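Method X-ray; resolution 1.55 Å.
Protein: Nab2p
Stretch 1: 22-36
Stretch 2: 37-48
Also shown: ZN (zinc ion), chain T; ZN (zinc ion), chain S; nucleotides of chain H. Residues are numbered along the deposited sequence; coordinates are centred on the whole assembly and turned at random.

Stretch 1, residues 22-36: YRHARSHIMCREGAN
Stretch 2 37-48: CTRIDCLFGHPI

Residues 22-36 and 37-48 of Nab2p, consecutive in one chain, fold around a zinc ion (chain T) bound by C31 SG and C37 SG (2.4 Å each), C42 SG (2.3 Å) and H46 NE2 (2.1 Å); all three cysteines have chi1 t, and H46 has chi1 -45° and chi2 92°. Apart from a 3-10 segment at 35-36, the backbone is loop and turn, with type I turns at C31-G34 and R39-C42. A single beta bridge pairs M30 with G45 (CA-CA 4.3 Å): G45 N donates to I29 O (3.0 Å, nearly linear), and C31 N to G45 O (2.7 Å). Farther along, L43 O accepts from both R26 N (2.8 Å) and S27 N (3.3 Å), and A25 CA approaches it at 3.3 Å. At the junction, C37 N donates to G34 O (3.2 Å); G34 has phi/psi 58/-141, a positive phi that favours glycine.

R23 (m, t, m, chi4 -172°) points toward the second stretch. Its NH1 donates to R39 O (2.8 Å) and weakly to C37 SG (3.4 Å), while NH2 bonds weakly to C37 O (3.1 Å). The guanidinium lies flat on the H46 imidazole, centres 3.7 Å apart and planes 9° apart, so its positive charge rests against a zinc ligand's ring. R39, extended (t, t, t), forms a salt bridge with D41 (chi1 p), NE to OD1 2.8 Å.

Apolar packing completes the contact, which buries 982 Å² in total. F44 (m, chi2 -85°) meets I29 (m, t) at CD1 to CB, 3.9 Å, and C31 at CB to CB, 3.7 Å; the adenine of nucleotide 11 in chain H covers one ring face. L43 (p, p) places CD2 over a face of the R26 guanidinium, 3.4 Å from NH2. A35 CB also touches P47 CG (4.2 Å).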

# COMPACT_ATOMS: atom_id res chain seq x y z
N TYR F 22 -13.49 7.87 7.58
CA TYR F 22 -14.53 6.84 7.64
C TYR F 22 -14.20 5.73 8.66
O TYR F 22 -13.11 5.69 9.25
CB TYR F 22 -14.75 6.27 6.22
CG TYR F 22 -15.25 7.31 5.25
CD1 TYR F 22 -16.55 7.80 5.34
CD2 TYR F 22 -14.43 7.82 4.25
CE1 TYR F 22 -17.01 8.76 4.44
CE2 TYR F 22 -14.90 8.78 3.34
CZ TYR F 22 -16.19 9.23 3.46
OH TYR F 22 -16.66 10.18 2.57
N ARG F 23 -15.17 4.83 8.87
CA ARG F 23 -15.02 3.72 9.82
C ARG F 23 -14.33 2.54 9.15
O ARG F 23 -14.62 2.21 8.00
CB ARG F 23 -16.37 3.25 10.38
CG ARG F 23 -17.02 4.17 11.41
CD ARG F 23 -18.02 3.41 12.35
NE ARG F 23 -19.29 3.11 11.69
CZ ARG F 23 -20.37 2.61 12.29
NH1 ARG F 23 -20.38 2.35 13.60
NH2 ARG F 23 -21.46 2.39 11.57
N HIS F 24 -13.43 1.88 9.90
CA HIS F 24 -12.61 0.78 9.39
C HIS F 24 -12.87 -0.51 10.17
O HIS F 24 -12.67 -0.57 11.39
CB HIS F 24 -11.12 1.15 9.45
CG HIS F 24 -10.75 2.33 8.60
ND1 HIS F 24 -10.86 3.62 9.05
CD2 HIS F 24 -10.34 2.40 7.31
CE1 HIS F 24 -10.50 4.45 8.08
NE2 HIS F 24 -10.20 3.74 7.00
N ALA F 25 -13.28 -1.55 9.45
CA ALA F 25 -13.50 -2.86 10.06
C ALA F 25 -12.18 -3.61 10.22
O ALA F 25 -11.35 -3.66 9.30
CB ALA F 25 -14.48 -3.68 9.20
N ARG F 26 -11.98 -4.21 11.40
CA ARG F 26 -10.86 -5.11 11.68
C ARG F 26 -11.31 -6.53 11.97
O ARG F 26 -10.48 -7.38 12.32
CB ARG F 26 -10.02 -4.59 12.86
CG ARG F 26 -9.51 -3.21 12.66
CD ARG F 26 -8.29 -2.90 13.52
NE ARG F 26 -8.47 -3.17 14.94
CZ ARG F 26 -9.15 -2.38 15.77
NH1 ARG F 26 -9.75 -1.29 15.31
NH2 ARG F 26 -9.24 -2.69 17.05
N SER F 27 -12.61 -6.81 11.84
CA SER F 27 -13.16 -8.16 11.98
C SER F 27 -13.99 -8.51 10.75
O SER F 27 -14.66 -7.66 10.17
CB SER F 27 -14.05 -8.25 13.22
OG SER F 27 -14.60 -9.55 13.36
N HIS F 28 -13.95 -9.79 10.36
CA HIS F 28 -14.84 -10.29 9.32
C HIS F 28 -16.27 -10.47 9.82
O HIS F 28 -17.17 -10.68 8.99
CB HIS F 28 -14.34 -11.63 8.76
CG HIS F 28 -12.95 -11.58 8.17
ND1 HIS F 28 -12.71 -11.18 6.88
CD2 HIS F 28 -11.74 -11.88 8.71
CE1 HIS F 28 -11.41 -11.24 6.63
NE2 HIS F 28 -10.80 -11.66 7.73
N ILE F 29 -16.49 -10.39 11.13
CA ILE F 29 -17.82 -10.53 11.72
C ILE F 29 -18.63 -9.27 11.44
O ILE F 29 -18.15 -8.14 11.64
CB ILE F 29 -17.70 -10.80 13.23
CG1 ILE F 29 -17.02 -12.15 13.48
CG2 ILE F 29 -19.09 -10.78 13.91
CD1 ILE F 29 -16.65 -12.42 14.94
N MET F 30 -19.87 -9.44 10.97
CA MET F 30 -20.72 -8.29 10.70
C MET F 30 -21.37 -7.79 12.00
O MET F 30 -21.85 -8.57 12.83
CB MET F 30 -21.77 -8.65 9.64
CG MET F 30 -21.16 -8.86 8.20
SD MET F 30 -22.40 -9.26 6.93
CE MET F 30 -21.35 -9.66 5.52
N CYS F 31 -21.35 -6.46 12.18
CA CYS F 31 -21.86 -5.86 13.41
C CYS F 31 -23.32 -6.24 13.64
O CYS F 31 -24.15 -6.17 12.72
CB CYS F 31 -21.72 -4.34 13.36
SG CYS F 31 -22.27 -3.51 14.89
N ARG F 32 -23.65 -6.63 14.88
CA ARG F 32 -25.00 -7.08 15.19
C ARG F 32 -26.03 -5.96 15.05
O ARG F 32 -27.23 -6.26 14.93
CB ARG F 32 -25.05 -7.65 16.62
CG ARG F 32 -24.58 -6.68 17.70
CD ARG F 32 -24.85 -7.21 19.11
NE ARG F 32 -23.88 -8.23 19.54
CZ ARG F 32 -22.89 -8.02 20.40
NH1 ARG F 32 -22.70 -6.83 20.96
NH2 ARG F 32 -22.08 -9.02 20.72
N GLU F 33 -25.61 -4.70 15.07
CA GLU F 33 -26.49 -3.55 14.88
C GLU F 33 -26.59 -3.10 13.43
O GLU F 33 -27.37 -2.19 13.13
CB GLU F 33 -26.02 -2.36 15.73
CG GLU F 33 -25.85 -2.65 17.21
CD GLU F 33 -27.15 -3.06 17.87
OE1 GLU F 33 -27.14 -4.06 18.62
OE2 GLU F 33 -28.17 -2.38 17.63
N GLY F 34 -25.80 -3.69 12.54
CA GLY F 34 -25.90 -3.39 11.11
C GLY F 34 -25.70 -1.92 10.81
O GLY F 34 -24.86 -1.24 11.41
N ALA F 35 -26.50 -1.41 9.87
CA ALA F 35 -26.39 -0.02 9.45
C ALA F 35 -26.90 0.96 10.50
O ALA F 35 -26.73 2.18 10.33
CB ALA F 35 -27.14 0.18 8.13
N ASN F 36 -27.50 0.48 11.59
CA ASN F 36 -27.95 1.33 12.68
C ASN F 36 -26.91 1.54 13.77
O ASN F 36 -27.19 2.24 14.75
CB ASN F 36 -29.23 0.75 13.27
CG ASN F 36 -30.37 0.74 12.28
OD1 ASN F 36 -30.52 1.67 11.49
ND2 ASN F 36 -31.16 -0.33 12.29
N CYS F 37 -25.71 0.97 13.63
CA CYS F 37 -24.66 1.14 14.63
C CYS F 37 -24.14 2.58 14.63
O CYS F 37 -23.76 3.10 13.58
CB CYS F 37 -23.50 0.18 14.36
SG CYS F 37 -22.17 0.29 15.60
N THR F 38 -24.12 3.22 15.82
CA THR F 38 -23.63 4.59 15.94
C THR F 38 -22.33 4.72 16.74
O THR F 38 -21.97 5.85 17.11
CB THR F 38 -24.70 5.48 16.58
OG1 THR F 38 -25.10 4.93 17.83
CG2 THR F 38 -25.91 5.61 15.69
N ARG F 39 -21.63 3.63 17.02
CA ARG F 39 -20.35 3.70 17.73
C ARG F 39 -19.23 4.05 16.76
O ARG F 39 -18.92 3.28 15.84
CB ARG F 39 -20.05 2.37 18.43
CG ARG F 39 -18.67 2.35 19.10
CD ARG F 39 -18.38 1.10 19.92
NE ARG F 39 -17.01 1.16 20.41
CZ ARG F 39 -16.47 0.40 21.35
NH1 ARG F 39 -17.17 -0.54 21.98
NH2 ARG F 39 -15.19 0.60 21.68
N ILE F 40 -18.58 5.20 16.97
CA ILE F 40 -17.74 5.75 15.90
C ILE F 40 -16.46 4.92 15.68
O ILE F 40 -15.94 4.85 14.55
CB ILE F 40 -17.44 7.24 16.18
CG1 ILE F 40 -16.82 7.93 14.95
CG2 ILE F 40 -16.55 7.39 17.39
CD1 ILE F 40 -17.74 7.96 13.69
N ASP F 41 -15.95 4.24 16.71
CA ASP F 41 -14.76 3.40 16.58
C ASP F 41 -15.08 1.90 16.49
O ASP F 41 -14.18 1.07 16.70
CB ASP F 41 -13.81 3.66 17.75
CG ASP F 41 -14.38 3.19 19.07
OD1 ASP F 41 -15.61 3.28 19.26
OD2 ASP F 41 -13.60 2.72 19.93
N CYS F 42 -16.32 1.53 16.18
CA CYS F 42 -16.69 0.11 16.08
C CYS F 42 -15.81 -0.60 15.04
O CYS F 42 -15.62 -0.11 13.93
CB CYS F 42 -18.17 -0.03 15.70
SG CYS F 42 -18.80 -1.74 15.72
N LEU F 43 -15.29 -1.78 15.41
CA LEU F 43 -14.37 -2.51 14.55
C LEU F 43 -15.04 -3.60 13.72
O LEU F 43 -14.36 -4.26 12.92
CB LEU F 43 -13.23 -3.13 15.38
CG LEU F 43 -13.50 -4.16 16.48
CD1 LEU F 43 -13.82 -5.57 15.90
CD2 LEU F 43 -12.27 -4.22 17.39
N PHE F 44 -16.34 -3.82 13.89
CA PHE F 44 -17.06 -4.86 13.16
C PHE F 44 -17.58 -4.31 11.82
O PHE F 44 -17.61 -3.11 11.58
CB PHE F 44 -18.20 -5.41 14.04
CG PHE F 44 -17.68 -6.13 15.27
CD1 PHE F 44 -17.33 -7.47 15.21
CD2 PHE F 44 -17.51 -5.45 16.47
CE1 PHE F 44 -16.82 -8.12 16.33
CE2 PHE F 44 -17.01 -6.10 17.58
CZ PHE F 44 -16.67 -7.44 17.51
N GLY F 45 -17.98 -5.22 10.93
CA GLY F 45 -18.38 -4.82 9.57
C GLY F 45 -19.79 -4.24 9.51
O GLY F 45 -20.72 -4.74 10.14
N HIS F 46 -19.94 -3.17 8.73
CA HIS F 46 -21.21 -2.53 8.44
C HIS F 46 -21.38 -2.37 6.93
O HIS F 46 -20.39 -2.30 6.20
CB HIS F 46 -21.34 -1.15 9.11
CG HIS F 46 -20.89 -1.10 10.54
ND1 HIS F 46 -19.60 -0.76 10.91
CD2 HIS F 46 -21.55 -1.34 11.70
CE1 HIS F 46 -19.48 -0.81 12.22
NE2 HIS F 46 -20.65 -1.16 12.73
N PRO F 47 -22.62 -2.27 6.45
CA PRO F 47 -22.84 -2.13 5.00
C PRO F 47 -22.17 -0.89 4.40
O PRO F 47 -22.23 0.21 4.96
CB PRO F 47 -24.37 -2.03 4.88
CG PRO F 47 -24.90 -2.69 6.10
CD PRO F 47 -23.90 -2.37 7.18
N ILE F 48 -21.53 -1.10 3.22
CA ILE F 48 -20.97 -0.02 2.40
C ILE F 48 -22.04 0.49 1.44
O ILE F 48 -22.76 -0.30 0.82
CB ILE F 48 -19.74 -0.51 1.62
CG1 ILE F 48 -18.61 -0.98 2.55
CG2 ILE F 48 -19.23 0.58 0.67
CD1 ILE F 48 -17.58 -1.85 1.82
ZN ZN T . -20.94 -1.54 14.78
ZN ZN S . -10.20 4.53 5.06
P A H 11 -18.46 -8.65 24.06
OP1 A H 11 -19.92 -8.43 23.86
OP2 A H 11 -17.90 -8.95 25.40
O5' A H 11 -18.03 -9.83 23.09
C5' A H 11 -18.72 -11.07 23.09
C4' A H 11 -18.70 -11.72 21.73
O4' A H 11 -19.49 -10.91 20.82
C3' A H 11 -17.31 -11.83 21.11
O3' A H 11 -17.27 -12.97 20.25
C2' A H 11 -17.23 -10.54 20.29
O2' A H 11 -16.28 -10.57 19.24
C1' A H 11 -18.66 -10.41 19.77
N9 A H 11 -19.10 -9.04 19.48
C8 A H 11 -18.93 -7.91 20.25
N7 A H 11 -19.49 -6.83 19.74
C5 A H 11 -20.07 -7.29 18.56
C6 A H 11 -20.82 -6.63 17.57
N6 A H 11 -21.09 -5.33 17.57
N1 A H 11 -21.25 -7.38 16.53
C2 A H 11 -20.97 -8.68 16.51
N3 A H 11 -20.28 -9.41 17.38
C4 A H 11 -19.86 -8.64 18.40
P A H 10 -12.39 -6.48 25.30
OP1 A H 10 -11.40 -5.59 25.96
OP2 A H 10 -12.63 -7.83 25.87
O5' A H 10 -13.76 -5.69 25.20
C5' A H 10 -14.97 -6.20 25.74
C4' A H 10 -16.12 -6.04 24.79
O4' A H 10 -15.94 -4.81 24.02
C3' A H 10 -16.29 -7.16 23.77
O3' A H 10 -17.68 -7.36 23.49
C2' A H 10 -15.60 -6.59 22.53
O2' A H 10 -16.00 -7.17 21.31
C1' A H 10 -16.00 -5.12 22.63
N9 A H 10 -15.15 -4.18 21.89
C8 A H 10 -13.86 -3.82 22.15
N7 A H 10 -13.35 -2.95 21.32
C5 A H 10 -14.38 -2.71 20.41
C6 A H 10 -14.48 -1.87 19.29
N6 A H 10 -13.50 -1.08 18.83
N1 A H 10 -15.65 -1.86 18.61
C2 A H 10 -16.66 -2.64 19.06
N3 A H 10 -16.68 -3.46 20.11
C4 A H 10 -15.50 -3.46 20.76
O HOH W 1 -14.25 2.32 13.10
O HOH W 2 -11.33 0.88 16.93
O HOH W 3 -23.39 -5.35 9.79
O HOH W 4 -25.36 4.18 11.56